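Local coordinates for Mgp-operon protein 3 (Mycoplasma pneumoniae, PDB 6RJ1) that probably helps Mycoplasma pneumoniae attach to host cells as the extracellular P40/P90 adhesion protein, working with adhesin P1, and may recognise sugars, at residues N813-T818 / I898-D903; L694-V699 / D819-S824; L782-D787 / Y799-L804; E830-S835 / S910-A915. All blocks are in the same frame, centred on the assembly; numbering follows the deposited sequence.

Contact 1: residues N813-T818 / I898-D903; sequences NFNPDT and IEFNED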
loop_
_atom_site.group_PDB
_atom_site.type_symbol
_atom_site.label_atom_id
_atom_site.label_comp_id
_atom_site.label_asym_id
_atom_site.label_seq_id
_atom_site.Cartn_x
_atom_site.Cartn_y
_atom_site.Cartn_z
ATOM N N ASN A 813 0.490 -18.078 -5.982
ATOM C CA ASN A 813 1.064 -19.337 -6.461
ATOM C C ASN A 813 2.121 -19.144 -7.529
ATOM O O ASN A 813 1.979 -18.288 -8.407
ATOM C CB ASN A 813 -0.041 -20.287 -6.930
ATOM C CG ASN A 813 -1.164 -20.399 -5.933
ATOM O OD1 ASN A 813 -1.010 -20.967 -4.846
ATOM N ND2 ASN A 813 -2.312 -19.829 -6.267
ATOM N N PHE A 814 3.190 -19.954 -7.444
ATOM C CA PHE A 814 4.338 -19.894 -8.348
ATOM C C PHE A 814 4.699 -21.257 -8.923
ATOM O O PHE A 814 4.393 -22.286 -8.316
ATOM C CB PHE A 814 5.561 -19.289 -7.622
ATOM C CG PHE A 814 5.303 -17.987 -6.897
ATOM C CD1 PHE A 814 5.358 -16.775 -7.572
ATOM C CD2 PHE A 814 4.992 -17.974 -5.545
ATOM C CE1 PHE A 814 5.104 -15.574 -6.905
ATOM C CE2 PHE A 814 4.736 -16.773 -4.881
ATOM C CZ PHE A 814 4.791 -15.581 -5.567
ATOM N N ASN A 815 5.358 -21.256 -10.097
ATOM C CA ASN A 815 5.853 -22.455 -10.773
ATOM C C ASN A 815 7.273 -22.717 -10.224
ATOM O O ASN A 815 8.176 -21.914 -10.470
ATOM C CB ASN A 815 5.874 -22.246 -12.293
ATOM C CG ASN A 815 6.223 -23.475 -13.090
ATOM O OD1 ASN A 815 7.299 -24.068 -12.950
ATOM N ND2 ASN A 815 5.320 -23.875 -13.968
ATOM N N PRO A 816 7.490 -23.793 -9.443
ATOM C CA PRO A 816 8.833 -24.016 -8.872
ATOM C C PRO A 816 9.905 -24.497 -9.861
ATOM O O PRO A 816 11.100 -24.397 -9.563
ATOM C CB PRO A 816 8.574 -25.029 -7.758
ATOM C CG PRO A 816 7.368 -25.777 -8.200
ATOM C CD PRO A 816 6.531 -24.833 -9.013
ATOM N N ASP A 817 9.484 -25.015 -11.026
ATOM C CA ASP A 817 10.399 -25.503 -12.059
ATOM C C ASP A 817 11.025 -24.361 -12.874
ATOM O O ASP A 817 12.068 -24.574 -13.502
ATOM C CB ASP A 817 9.693 -26.504 -12.998
ATOM C CG ASP A 817 8.935 -27.622 -12.306
ATOM O OD1 ASP A 817 9.481 -28.201 -11.332
ATOM O OD2 ASP A 817 7.804 -27.932 -12.750
ATOM N N THR A 818 10.382 -23.167 -12.881
ATOM C CA THR A 818 10.840 -21.991 -13.632
ATOM C C THR A 818 11.055 -20.749 -12.751
ATOM O O THR A 818 11.658 -19.778 -13.221
ATOM C CB THR A 818 9.861 -21.651 -14.778
ATOM O OG1 THR A 818 8.592 -21.265 -14.239
ATOM C CG2 THR A 818 9.713 -22.781 -15.801
ATOM N N ILE A 898 -6.469 -28.486 -5.173
ATOM C CA ILE A 898 -5.515 -29.321 -5.914
ATOM C C ILE A 898 -4.213 -28.523 -6.092
ATOM O O ILE A 898 -4.257 -27.329 -6.400
ATOM C CB ILE A 898 -6.096 -29.800 -7.286
ATOM C CG1 ILE A 898 -7.597 -30.259 -7.196
ATOM C CG2 ILE A 898 -5.217 -30.872 -7.958
ATOM C CD1 ILE A 898 -7.979 -31.438 -6.215
ATOM N N GLU A 899 -3.067 -29.183 -5.874
ATOM C CA GLU A 899 -1.743 -28.570 -5.976
ATOM C C GLU A 899 -1.035 -28.932 -7.289
ATOM O O GLU A 899 -1.396 -29.927 -7.923
ATOM C CB GLU A 899 -0.881 -28.939 -4.752
ATOM C CG GLU A 899 -1.485 -28.535 -3.410
ATOM C CD GLU A 899 -1.621 -27.047 -3.131
ATOM O OE1 GLU A 899 -0.652 -26.300 -3.400
ATOM O OE2 GLU A 899 -2.690 -26.634 -2.624
ATOM N N PHE A 900 -0.043 -28.111 -7.703
ATOM C CA PHE A 900 0.744 -28.299 -8.926
ATOM C C PHE A 900 1.591 -29.574 -8.833
ATOM O O PHE A 900 2.299 -29.771 -7.841
ATOM C CB PHE A 900 1.609 -27.055 -9.201
ATOM C CG PHE A 900 2.250 -26.962 -10.570
ATOM C CD1 PHE A 900 1.480 -27.052 -11.728
ATOM C CD2 PHE A 900 3.610 -26.705 -10.702
ATOM C CE1 PHE A 900 2.072 -26.952 -12.991
ATOM C CE2 PHE A 900 4.197 -26.593 -11.966
ATOM C CZ PHE A 900 3.424 -26.717 -13.101
ATOM N N ASN A 901 1.475 -30.458 -9.847
ATOM C CA ASN A 901 2.146 -31.766 -9.928
ATOM C C ASN A 901 1.828 -32.666 -8.714
ATOM O O ASN A 901 2.691 -33.440 -8.289
ATOM C CB ASN A 901 3.677 -31.658 -10.159
ATOM C CG ASN A 901 4.186 -30.455 -10.915
ATOM O OD1 ASN A 901 5.037 -29.711 -10.416
ATOM N ND2 ASN A 901 3.712 -30.242 -12.130
ATOM N N GLU A 902 0.584 -32.572 -8.174
ATOM C CA GLU A 902 0.091 -33.370 -7.035
ATOM C C GLU A 902 0.205 -34.879 -7.340
ATOM O O GLU A 902 0.526 -35.671 -6.449
ATOM C CB GLU A 902 -1.354 -32.981 -6.685
ATOM C CG GLU A 902 -1.775 -33.348 -5.271
ATOM C CD GLU A 902 -2.885 -32.493 -4.692
ATOM O OE1 GLU A 902 -2.641 -31.827 -3.660
ATOM O OE2 GLU A 902 -4.000 -32.487 -5.262
ATOM N N ASP A 903 -0.020 -35.249 -8.614
ATOM C CA ASP A 903 0.125 -36.599 -9.161
ATOM C C ASP A 903 0.867 -36.538 -10.518
ATOM O O ASP A 903 1.155 -35.437 -11.010
ATOM C CB ASP A 903 -1.228 -37.342 -9.251
ATOM C CG ASP A 903 -2.289 -36.658 -10.090
ATOM O OD1 ASP A 903 -3.007 -35.790 -9.547
ATOM O OD2 ASP A 903 -2.413 -37.004 -11.284
#
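Asn815 and Phe900 mark the nearest approach of the two backbones, yet their CA atoms are 8.0 Å apart, so no backbone hydrogen bond joins 813-818 to 898-903 and side chains alone span the gap. Phe900 contributes the largest share of the buried surface. Its CG lies anti to the backbone N (chi1 -167°), which starts the ring off in the direction of the other segment. Pro816 CD meets the edge of that ring, near its plane, 3.9 Å from Phe900 CD2. Asn815 approaches obliquely: its ND2 is 3.5 Å from Phe900 CZ, with the amide and ring planes 61° apart. Asp817 comes in obliquely as well, OD2 lying 3.9 Å from Phe900 CE2, and the same oxygen faces Asn901 OD1 tip to tip at 4.0 Å without bonding to it. The stronger tie of this carboxylate is OD1 to the backbone N of Lys796. Within its own segment Asn901 places ND2 over the centre of the Phe900 ring, 3.5 Å above the plane, so the amide of one turn residue covers a face of the other.

The 815-818 end of the first segment and 899-902 of the second are turns. Asn815 OD1 accepts weak bonds from the N atoms of Asp817, as in an Asx turn, and of Thr818, where strand 808-815 gives way to the hairpin bend. Opposite it, Glu899 to Glu902 form a type II beta turn, with Asn901 in the left-handed conformation expected at its third position. The contact is thus turn-to-turn packing between the connections of two antiparallel sheets.

Contact 2: residues L694-V699 / D819-S824; sequences LVYGIV and DKLLDS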
loop_
_atom_site.group_PDB
_atom_site.type_symbol
_atom_site.label_atom_id
_atom_site.label_comp_id
_atom_site.label_asym_id
_atom_site.label_seq_id
_atom_site.Cartn_x
_atom_site.Cartn_y
_atom_site.Cartn_z
ATOM N N LEU A 694 -4.115 -4.893 -6.329
ATOM C CA LEU A 694 -3.023 -5.582 -5.670
ATOM C C LEU A 694 -1.997 -5.957 -6.736
ATOM O O LEU A 694 -2.340 -6.502 -7.776
ATOM C CB LEU A 694 -3.478 -6.817 -4.875
ATOM C CG LEU A 694 -2.382 -7.433 -3.965
ATOM C CD1 LEU A 694 -2.360 -6.775 -2.580
ATOM C CD2 LEU A 694 -2.534 -8.928 -3.856
ATOM N N VAL A 695 -0.751 -5.613 -6.470
ATOM C CA VAL A 695 0.420 -5.857 -7.297
ATOM C C VAL A 695 1.263 -6.885 -6.527
ATOM O O VAL A 695 1.480 -6.737 -5.322
ATOM C CB VAL A 695 1.161 -4.506 -7.528
ATOM C CG1 VAL A 695 2.550 -4.708 -8.102
ATOM C CG2 VAL A 695 0.346 -3.582 -8.426
ATOM N N TYR A 696 1.680 -7.950 -7.206
ATOM C CA TYR A 696 2.476 -9.026 -6.599
ATOM C C TYR A 696 3.446 -9.593 -7.626
ATOM O O TYR A 696 3.262 -9.382 -8.826
ATOM C CB TYR A 696 1.563 -10.137 -6.032
ATOM C CG TYR A 696 0.698 -10.825 -7.072
ATOM C CD1 TYR A 696 -0.530 -10.287 -7.457
ATOM C CD2 TYR A 696 1.104 -12.017 -7.668
ATOM C CE1 TYR A 696 -1.317 -10.899 -8.429
ATOM C CE2 TYR A 696 0.318 -12.646 -8.632
ATOM C CZ TYR A 696 -0.888 -12.078 -9.017
ATOM O OH TYR A 696 -1.667 -12.682 -9.977
ATOM N N GLY A 697 4.453 -10.318 -7.157
ATOM C CA GLY A 697 5.418 -10.933 -8.054
ATOM C C GLY A 697 6.612 -11.579 -7.395
ATOM O O GLY A 697 6.821 -11.466 -6.181
ATOM N N ILE A 698 7.385 -12.288 -8.229
ATOM C CA ILE A 698 8.632 -12.965 -7.900
ATOM C C ILE A 698 9.753 -12.246 -8.672
ATOM O O ILE A 698 9.572 -11.917 -9.849
ATOM C CB ILE A 698 8.561 -14.505 -8.160
ATOM C CG1 ILE A 698 9.804 -15.225 -7.591
ATOM C CG2 ILE A 698 8.288 -14.869 -9.656
ATOM C CD1 ILE A 698 9.688 -16.736 -7.507
ATOM N N VAL A 699 10.873 -11.951 -7.997
ATOM C CA VAL A 699 11.985 -11.225 -8.600
ATOM C C VAL A 699 13.320 -11.939 -8.293
ATOM O O VAL A 699 13.580 -12.316 -7.147
ATOM C CB VAL A 699 11.959 -9.695 -8.259
ATOM C CG1 VAL A 699 11.123 -9.377 -7.018
ATOM C CG2 VAL A 699 13.344 -9.075 -8.170
ATOM N N ASP A 819 10.540 -20.771 -11.496
ATOM C CA ASP A 819 10.600 -19.679 -10.515
ATOM C C ASP A 819 9.929 -18.415 -11.069
ATOM O O ASP A 819 10.465 -17.303 -11.009
ATOM C CB ASP A 819 12.025 -19.446 -9.974
ATOM C CG ASP A 819 12.621 -20.659 -9.283
ATOM O OD1 ASP A 819 12.000 -21.157 -8.317
ATOM O OD2 ASP A 819 13.708 -21.108 -9.705
ATOM N N LYS A 820 8.735 -18.632 -11.632
ATOM C CA LYS A 820 7.859 -17.636 -12.246
ATOM C C LYS A 820 6.446 -17.787 -11.655
ATOM O O LYS A 820 6.199 -18.724 -10.898
ATOM C CB LYS A 820 7.825 -17.844 -13.774
ATOM C CG LYS A 820 9.117 -17.465 -14.487
ATOM C CD LYS A 820 9.086 -17.883 -15.948
ATOM C CE LYS A 820 10.306 -17.424 -16.711
ATOM N NZ LYS A 820 10.172 -16.016 -17.169
ATOM N N LEU A 821 5.527 -16.868 -11.996
ATOM C CA LEU A 821 4.129 -16.895 -11.556
ATOM C C LEU A 821 3.415 -18.105 -12.172
ATOM O O LEU A 821 3.671 -18.423 -13.336
ATOM C CB LEU A 821 3.443 -15.595 -12.008
ATOM C CG LEU A 821 3.232 -14.466 -10.989
ATOM C CD1 LEU A 821 4.491 -14.134 -10.221
ATOM C CD2 LEU A 821 2.797 -13.226 -11.689
ATOM N N LEU A 822 2.550 -18.795 -11.397
ATOM C CA LEU A 822 1.816 -19.971 -11.880
ATOM C C LEU A 822 0.768 -19.586 -12.935
ATOM O O LEU A 822 -0.160 -18.825 -12.652
ATOM C CB LEU A 822 1.202 -20.762 -10.715
ATOM C CG LEU A 822 0.731 -22.191 -11.020
ATOM C CD1 LEU A 822 1.906 -23.140 -11.234
ATOM C CD2 LEU A 822 -0.155 -22.718 -9.905
ATOM N N ASP A 823 0.966 -20.088 -14.167
ATOM C CA ASP A 823 0.144 -19.789 -15.341
ATOM C C ASP A 823 -0.435 -21.052 -16.013
ATOM O O ASP A 823 0.025 -22.169 -15.758
ATOM C CB ASP A 823 0.998 -18.971 -16.340
ATOM C CG ASP A 823 0.238 -18.286 -17.464
ATOM O OD1 ASP A 823 -0.498 -17.308 -17.178
ATOM O OD2 ASP A 823 0.395 -18.712 -18.634
ATOM N N SER A 824 -1.464 -20.861 -16.858
ATOM C CA SER A 824 -2.121 -21.911 -17.642
ATOM C C SER A 824 -2.241 -21.469 -19.115
ATOM O O SER A 824 -2.013 -20.292 -19.426
ATOM C CB SER A 824 -3.496 -22.242 -17.062
ATOM O OG SER A 824 -4.094 -23.333 -17.745
#
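A G1 beta bulge, in which Asp819 and Lys820 both face Asn815, presents its backbone to Ile698 of strand 693-699. Ile698 CG2 lies 3.5 Å from Asp819 O and 3.8 Å from Lys820 CA, while its CD1 also leans on Asp819 O, at 3.6 Å; one branched side chain therefore spreads over the bulge. Next along from the bulge, Leu821 adds both methyls. Its CD1 sits 3.9 Å from Ile698 CG2 and 4.0 Å from Gly697 CA, where the glycine offers only backbone to the methyl. The second methyl, CD2, meets Tyr696 CE2 at 4.0 Å in an oblique approach to the ring.

The touching parts run nearly antiparallel, 159° apart end to end, but no hydrogen bond crosses: the evidence points to apolar packing and not to sheet pairing. The polar ends have partners of their own, Tyr696 OH bonding to Ser833 OG and Asp819 OD1 to Tyr799 OH. Strand 693-699 pairs with strands 549-563 and 723-732, and the short, weakly bonded strand 820-821 lies beside 808-815, whose Phe814 touches both Ile698 and Leu821, so the contact joins two different sheets.

Contact 3: residues L782-D787 / Y799-L804; sequences LKAGVD and YSAVLL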
loop_
_atom_site.group_PDB
_atom_site.type_symbol
_atom_site.label_atom_id
_atom_site.label_comp_id
_atom_site.label_asym_id
_atom_site.label_seq_id
_atom_site.Cartn_x
_atom_site.Cartn_y
_atom_site.Cartn_z
ATOM N N LEU A 782 2.882 -10.381 4.293
ATOM C CA LEU A 782 3.276 -11.301 3.231
ATOM C C LEU A 782 4.328 -12.283 3.767
ATOM O O LEU A 782 5.336 -11.858 4.342
ATOM C CB LEU A 782 3.781 -10.604 1.960
ATOM C CG LEU A 782 4.145 -11.582 0.847
ATOM C CD1 LEU A 782 3.025 -11.755 -0.137
ATOM C CD2 LEU A 782 5.415 -11.217 0.189
ATOM N N LYS A 783 4.052 -13.592 3.629
ATOM C CA LYS A 783 4.958 -14.649 4.049
ATOM C C LYS A 783 4.933 -15.772 3.043
ATOM O O LYS A 783 3.865 -16.289 2.703
ATOM C CB LYS A 783 4.583 -15.191 5.433
ATOM C CG LYS A 783 5.695 -15.098 6.459
ATOM C CD LYS A 783 6.773 -16.152 6.320
ATOM C CE LYS A 783 7.690 -16.149 7.523
ATOM N NZ LYS A 783 8.400 -14.841 7.715
ATOM N N ALA A 784 6.113 -16.154 2.568
ATOM C CA ALA A 784 6.285 -17.255 1.629
ATOM C C ALA A 784 6.442 -18.554 2.400
ATOM O O ALA A 784 6.772 -18.537 3.587
ATOM C CB ALA A 784 7.514 -17.013 0.772
ATOM N N GLY A 785 6.214 -19.665 1.719
ATOM C CA GLY A 785 6.351 -20.989 2.305
ATOM C C GLY A 785 6.443 -22.115 1.302
ATOM O O GLY A 785 5.638 -22.173 0.374
ATOM N N VAL A 786 7.417 -23.027 1.496
ATOM C CA VAL A 786 7.614 -24.215 0.643
ATOM C C VAL A 786 6.699 -25.323 1.163
ATOM O O VAL A 786 6.813 -25.720 2.325
ATOM C CB VAL A 786 9.097 -24.688 0.558
ATOM C CG1 VAL A 786 9.244 -25.909 -0.350
ATOM C CG2 VAL A 786 10.011 -23.567 0.087
ATOM N N ASP A 787 5.788 -25.806 0.302
ATOM C CA ASP A 787 4.834 -26.869 0.614
ATOM C C ASP A 787 5.579 -28.151 1.042
ATOM O O ASP A 787 6.455 -28.613 0.301
ATOM C CB ASP A 787 3.898 -27.115 -0.589
ATOM C CG ASP A 787 2.852 -28.208 -0.422
ATOM O OD1 ASP A 787 2.154 -28.216 0.623
ATOM O OD2 ASP A 787 2.711 -29.041 -1.351
ATOM N N TYR A 799 5.794 -23.817 -3.854
ATOM C CA TYR A 799 5.846 -22.740 -2.879
ATOM C C TYR A 799 4.829 -21.661 -3.185
ATOM O O TYR A 799 4.523 -21.385 -4.349
ATOM C CB TYR A 799 7.266 -22.177 -2.685
ATOM C CG TYR A 799 7.906 -21.602 -3.928
ATOM C CD1 TYR A 799 7.762 -20.254 -4.251
ATOM C CD2 TYR A 799 8.709 -22.388 -4.747
ATOM C CE1 TYR A 799 8.372 -19.711 -5.380
ATOM C CE2 TYR A 799 9.322 -21.858 -5.880
ATOM C CZ TYR A 799 9.148 -20.520 -6.192
ATOM O OH TYR A 799 9.752 -20.000 -7.306
ATOM N N SER A 800 4.288 -21.068 -2.126
ATOM C CA SER A 800 3.288 -20.024 -2.215
ATOM C C SER A 800 3.553 -18.962 -1.182
ATOM O O SER A 800 4.236 -19.212 -0.199
ATOM C CB SER A 800 1.897 -20.613 -1.996
ATOM O OG SER A 800 1.573 -21.537 -3.021
ATOM N N ALA A 801 3.007 -17.780 -1.399
ATOM C CA ALA A 801 3.092 -16.686 -0.447
ATOM C C ALA A 801 1.678 -16.326 -0.079
ATOM O O ALA A 801 0.782 -16.382 -0.926
ATOM C CB ALA A 801 3.788 -15.491 -1.062
ATOM N N VAL A 802 1.451 -16.026 1.192
ATOM C CA VAL A 802 0.111 -15.634 1.609
ATOM C C VAL A 802 0.157 -14.277 2.280
ATOM O O VAL A 802 1.208 -13.861 2.769
ATOM C CB VAL A 802 -0.685 -16.691 2.439
ATOM C CG1 VAL A 802 -0.826 -18.025 1.701
ATOM C CG2 VAL A 802 -0.099 -16.881 3.828
ATOM N N LEU A 803 -0.977 -13.584 2.279
ATOM C CA LEU A 803 -1.141 -12.284 2.928
ATOM C C LEU A 803 -2.598 -12.070 3.314
ATOM O O LEU A 803 -3.511 -12.646 2.703
ATOM C CB LEU A 803 -0.601 -11.109 2.079
ATOM C CG LEU A 803 -1.385 -10.731 0.832
ATOM C CD1 LEU A 803 -1.556 -9.237 0.735
ATOM C CD2 LEU A 803 -0.756 -11.316 -0.410
ATOM N N LEU A 804 -2.805 -11.251 4.340
ATOM C CA LEU A 804 -4.131 -10.928 4.835
ATOM C C LEU A 804 -4.551 -9.573 4.301
ATOM O O LEU A 804 -3.749 -8.626 4.275
ATOM C CB LEU A 804 -4.114 -10.942 6.375
ATOM C CG LEU A 804 -4.696 -12.178 7.098
ATOM C CD1 LEU A 804 -4.263 -13.502 6.467
ATOM C CD2 LEU A 804 -4.311 -12.172 8.549
#
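Leu782 lays its CD1 methyl over the opposing strand, 3.8 Å from Leu803 CD2 and 3.9 Å from Ala801 CB, and the two leucine side chains cross obliquely. Ala784 and Ala801 form a non-hydrogen-bonded pair, CA atoms 3.9 Å apart, with both methyls on the same face. Further along, Val786 CG2 approaches Tyr799 CB at 4.1 Å, whereas the ring of Tyr799 leads away and its OH bonds to Asp819 OD1.

Two hydrogen-bonded pairs alternate with these. Lys783 and Val802 exchange both bonds, Lys783 N to Val802 O at 3.0 Å and Val802 N to Lys783 O at 2.9 Å. Gly785 and Ser800 likewise exchange two bonds, Gly785 N to Ser800 O at 2.8 Å and Ser800 N to Gly785 O at 3.0 Å. Strand directions 155° apart confirm an antiparallel hairpin, with strand 808-815 paired to the other side of 799-805. Such a consecutive antiparallel meander is consistent with a blade of a beta-propeller, the fold group to which part of this family belongs.

Ala784, Ala801 and Val786 turn an apolar face to Val546 and Val551 of strands 538-546 and 549-563. On the reverse face, the buried Ser800 hydroxyl is satisfied by Arg811 and Asn813, and Val802 packs on Trp863 and Tyr865. The chemistry implies a division of labour: backbone bonds set the register, one face packs on the neighbouring sheet through mainly apolar side chains, and the other is mixed, polar at Ser800 and apolar at Val802.

Contact 4: residues E830-S835 / S910-A915; sequences EPISFS and SQAPAA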
loop_
_atom_site.group_PDB
_atom_site.type_symbol
_atom_site.label_atom_id
_atom_site.label_comp_id
_atom_site.label_asym_id
_atom_site.label_seq_id
_atom_site.Cartn_x
_atom_site.Cartn_y
_atom_site.Cartn_z
ATOM N N GLU A 830 -9.529 -17.733 -15.048
ATOM C CA GLU A 830 -9.000 -16.775 -14.079
ATOM C C GLU A 830 -7.533 -17.132 -13.760
ATOM O O GLU A 830 -7.180 -18.307 -13.867
ATOM C CB GLU A 830 -9.857 -16.736 -12.806
ATOM C CG GLU A 830 -10.873 -15.607 -12.821
ATOM C CD GLU A 830 -11.324 -15.126 -11.454
ATOM O OE1 GLU A 830 -12.396 -15.584 -10.992
ATOM O OE2 GLU A 830 -10.612 -14.291 -10.846
ATOM N N PRO A 831 -6.638 -16.152 -13.466
ATOM C CA PRO A 831 -5.233 -16.502 -13.208
ATOM C C PRO A 831 -5.109 -17.434 -12.019
ATOM O O PRO A 831 -5.739 -17.208 -10.980
ATOM C CB PRO A 831 -4.557 -15.148 -12.958
ATOM C CG PRO A 831 -5.656 -14.237 -12.562
ATOM C CD PRO A 831 -6.857 -14.699 -13.322
ATOM N N ILE A 832 -4.350 -18.520 -12.207
ATOM C CA ILE A 832 -4.147 -19.520 -11.163
ATOM C C ILE A 832 -3.037 -19.079 -10.165
ATOM O O ILE A 832 -2.842 -19.746 -9.149
ATOM C CB ILE A 832 -3.963 -20.957 -11.728
ATOM C CG1 ILE A 832 -2.810 -21.057 -12.759
ATOM C CG2 ILE A 832 -5.297 -21.485 -12.301
ATOM C CD1 ILE A 832 -2.370 -22.528 -13.120
ATOM N N SER A 833 -2.373 -17.917 -10.432
ATOM C CA SER A 833 -1.318 -17.312 -9.608
ATOM C C SER A 833 -1.893 -16.500 -8.439
ATOM O O SER A 833 -1.180 -16.203 -7.481
ATOM C CB SER A 833 -0.425 -16.416 -10.463
ATOM O OG SER A 833 -1.145 -15.309 -10.981
ATOM N N PHE A 834 -3.174 -16.113 -8.541
ATOM C CA PHE A 834 -3.870 -15.333 -7.518
ATOM C C PHE A 834 -5.141 -16.041 -7.058
ATOM O O PHE A 834 -5.901 -16.556 -7.882
ATOM C CB PHE A 834 -4.210 -13.933 -8.056
ATOM C CG PHE A 834 -4.923 -13.012 -7.095
ATOM C CD1 PHE A 834 -6.311 -12.993 -7.022
ATOM C CD2 PHE A 834 -4.211 -12.132 -6.290
ATOM C CE1 PHE A 834 -6.971 -12.136 -6.138
ATOM C CE2 PHE A 834 -4.875 -11.262 -5.425
ATOM C CZ PHE A 834 -6.248 -11.265 -5.358
ATOM N N SER A 835 -5.380 -16.015 -5.737
ATOM C CA SER A 835 -6.563 -16.576 -5.087
ATOM C C SER A 835 -6.945 -15.735 -3.861
ATOM O O SER A 835 -6.078 -15.380 -3.061
ATOM C CB SER A 835 -6.329 -18.029 -4.690
ATOM O OG SER A 835 -6.722 -18.281 -3.349
ATOM N N SER A 910 -6.825 -26.039 -13.623
ATOM C CA SER A 910 -8.011 -25.269 -14.013
ATOM C C SER A 910 -8.400 -24.244 -12.955
ATOM O O SER A 910 -8.789 -23.127 -13.303
ATOM C CB SER A 910 -9.185 -26.195 -14.320
ATOM O OG SER A 910 -9.476 -27.055 -13.230
ATOM N N GLN A 911 -8.289 -24.621 -11.669
ATOM C CA GLN A 911 -8.604 -23.768 -10.520
ATOM C C GLN A 911 -7.329 -23.291 -9.824
ATOM O O GLN A 911 -6.339 -24.024 -9.780
ATOM C CB GLN A 911 -9.497 -24.531 -9.526
ATOM C CG GLN A 911 -10.909 -23.971 -9.413
ATOM C CD GLN A 911 -11.021 -22.953 -8.306
ATOM O OE1 GLN A 911 -11.378 -23.279 -7.166
ATOM N NE2 GLN A 911 -10.717 -21.695 -8.613
ATOM N N ALA A 912 -7.357 -22.069 -9.273
ATOM C CA ALA A 912 -6.227 -21.488 -8.549
ATOM C C ALA A 912 -6.118 -22.118 -7.160
ATOM O O ALA A 912 -7.125 -22.098 -6.445
ATOM C CB ALA A 912 -6.415 -19.985 -8.409
ATOM N N PRO A 913 -4.943 -22.677 -6.742
ATOM C CA PRO A 913 -4.843 -23.233 -5.375
ATOM C C PRO A 913 -5.069 -22.119 -4.352
ATOM O O PRO A 913 -4.479 -21.039 -4.463
ATOM C CB PRO A 913 -3.420 -23.802 -5.308
ATOM C CG PRO A 913 -2.945 -23.857 -6.706
ATOM C CD PRO A 913 -3.655 -22.780 -7.453
ATOM N N ALA A 914 -6.004 -22.353 -3.422
ATOM C CA ALA A 914 -6.414 -21.363 -2.432
ATOM C C ALA A 914 -5.862 -21.585 -1.021
ATOM O O ALA A 914 -5.225 -22.600 -0.741
ATOM C CB ALA A 914 -7.934 -21.273 -2.401
ATOM N N ALA A 915 -6.099 -20.600 -0.149
ATOM C CA ALA A 915 -5.712 -20.591 1.254
ATOM C C ALA A 915 -6.967 -20.502 2.132
ATOM O O ALA A 915 -8.048 -20.189 1.638
ATOM C CB ALA A 915 -4.791 -19.414 1.529
#
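Ile832 and Ala912 bring the two backbones to 3.9 Å between CA atoms, and Ser835 and Ala914 to 5.5 Å, without a single hydrogen bond directly across. The segments lead into strands 834-838 and 914-920, which belong to separate antiparallel sheets, so this is a junction between sheets and not a strand pairing. Such side-by-side sheets are consistent with adjacent blades of a beta-propeller.

Ala912 points its CB into the loop that leads to strand 834-838, where it lies 3.6 Å from Ile832 CA and 3.5 Å from Phe834 O; the methyl is thus held against backbone on two sides. Ile832 in turn sets CG2 3.7 Å from Gln911 C, on the peptide that precedes Ala912. Its CG1 lies between the backbone N and the carbonyl carbon (chi1 56°), beside Leu822 O, and the Ile832 side chain also packs on Leu909. Pro913 CD rests 3.6 Å from Ile832 O. Near the strand starts, Ser835 places CB 3.5 Å from Pro913 O and turns OG to the CA and CB of Ala914. Asn813 ND2 bridges the segments, donating to both Ile832 O and Pro913 O.

How the contacts relate
The four contacts cluster within 11 to 14 Å of one another, centre to centre, on the same side of the chain's centre. Strand 808-815 is their shared axis: contact 1 leaves its end, contact 3 supplies neighbour 799-805, and contacts 2 and 4 supply 820-821 and 834-838. Along the chain contact 3 falls between the two segments of contact 2, while contact 1 interleaves with both contact 2 and contact 4. Strand pairing occurs in contact 3; the others are side-chain seams, contact 2 towards the sheet of 693-699, contacts 1 and 4 towards that of 888-896. The sheet built round 808-815 thus lies between two others, consistent with successive propeller blades.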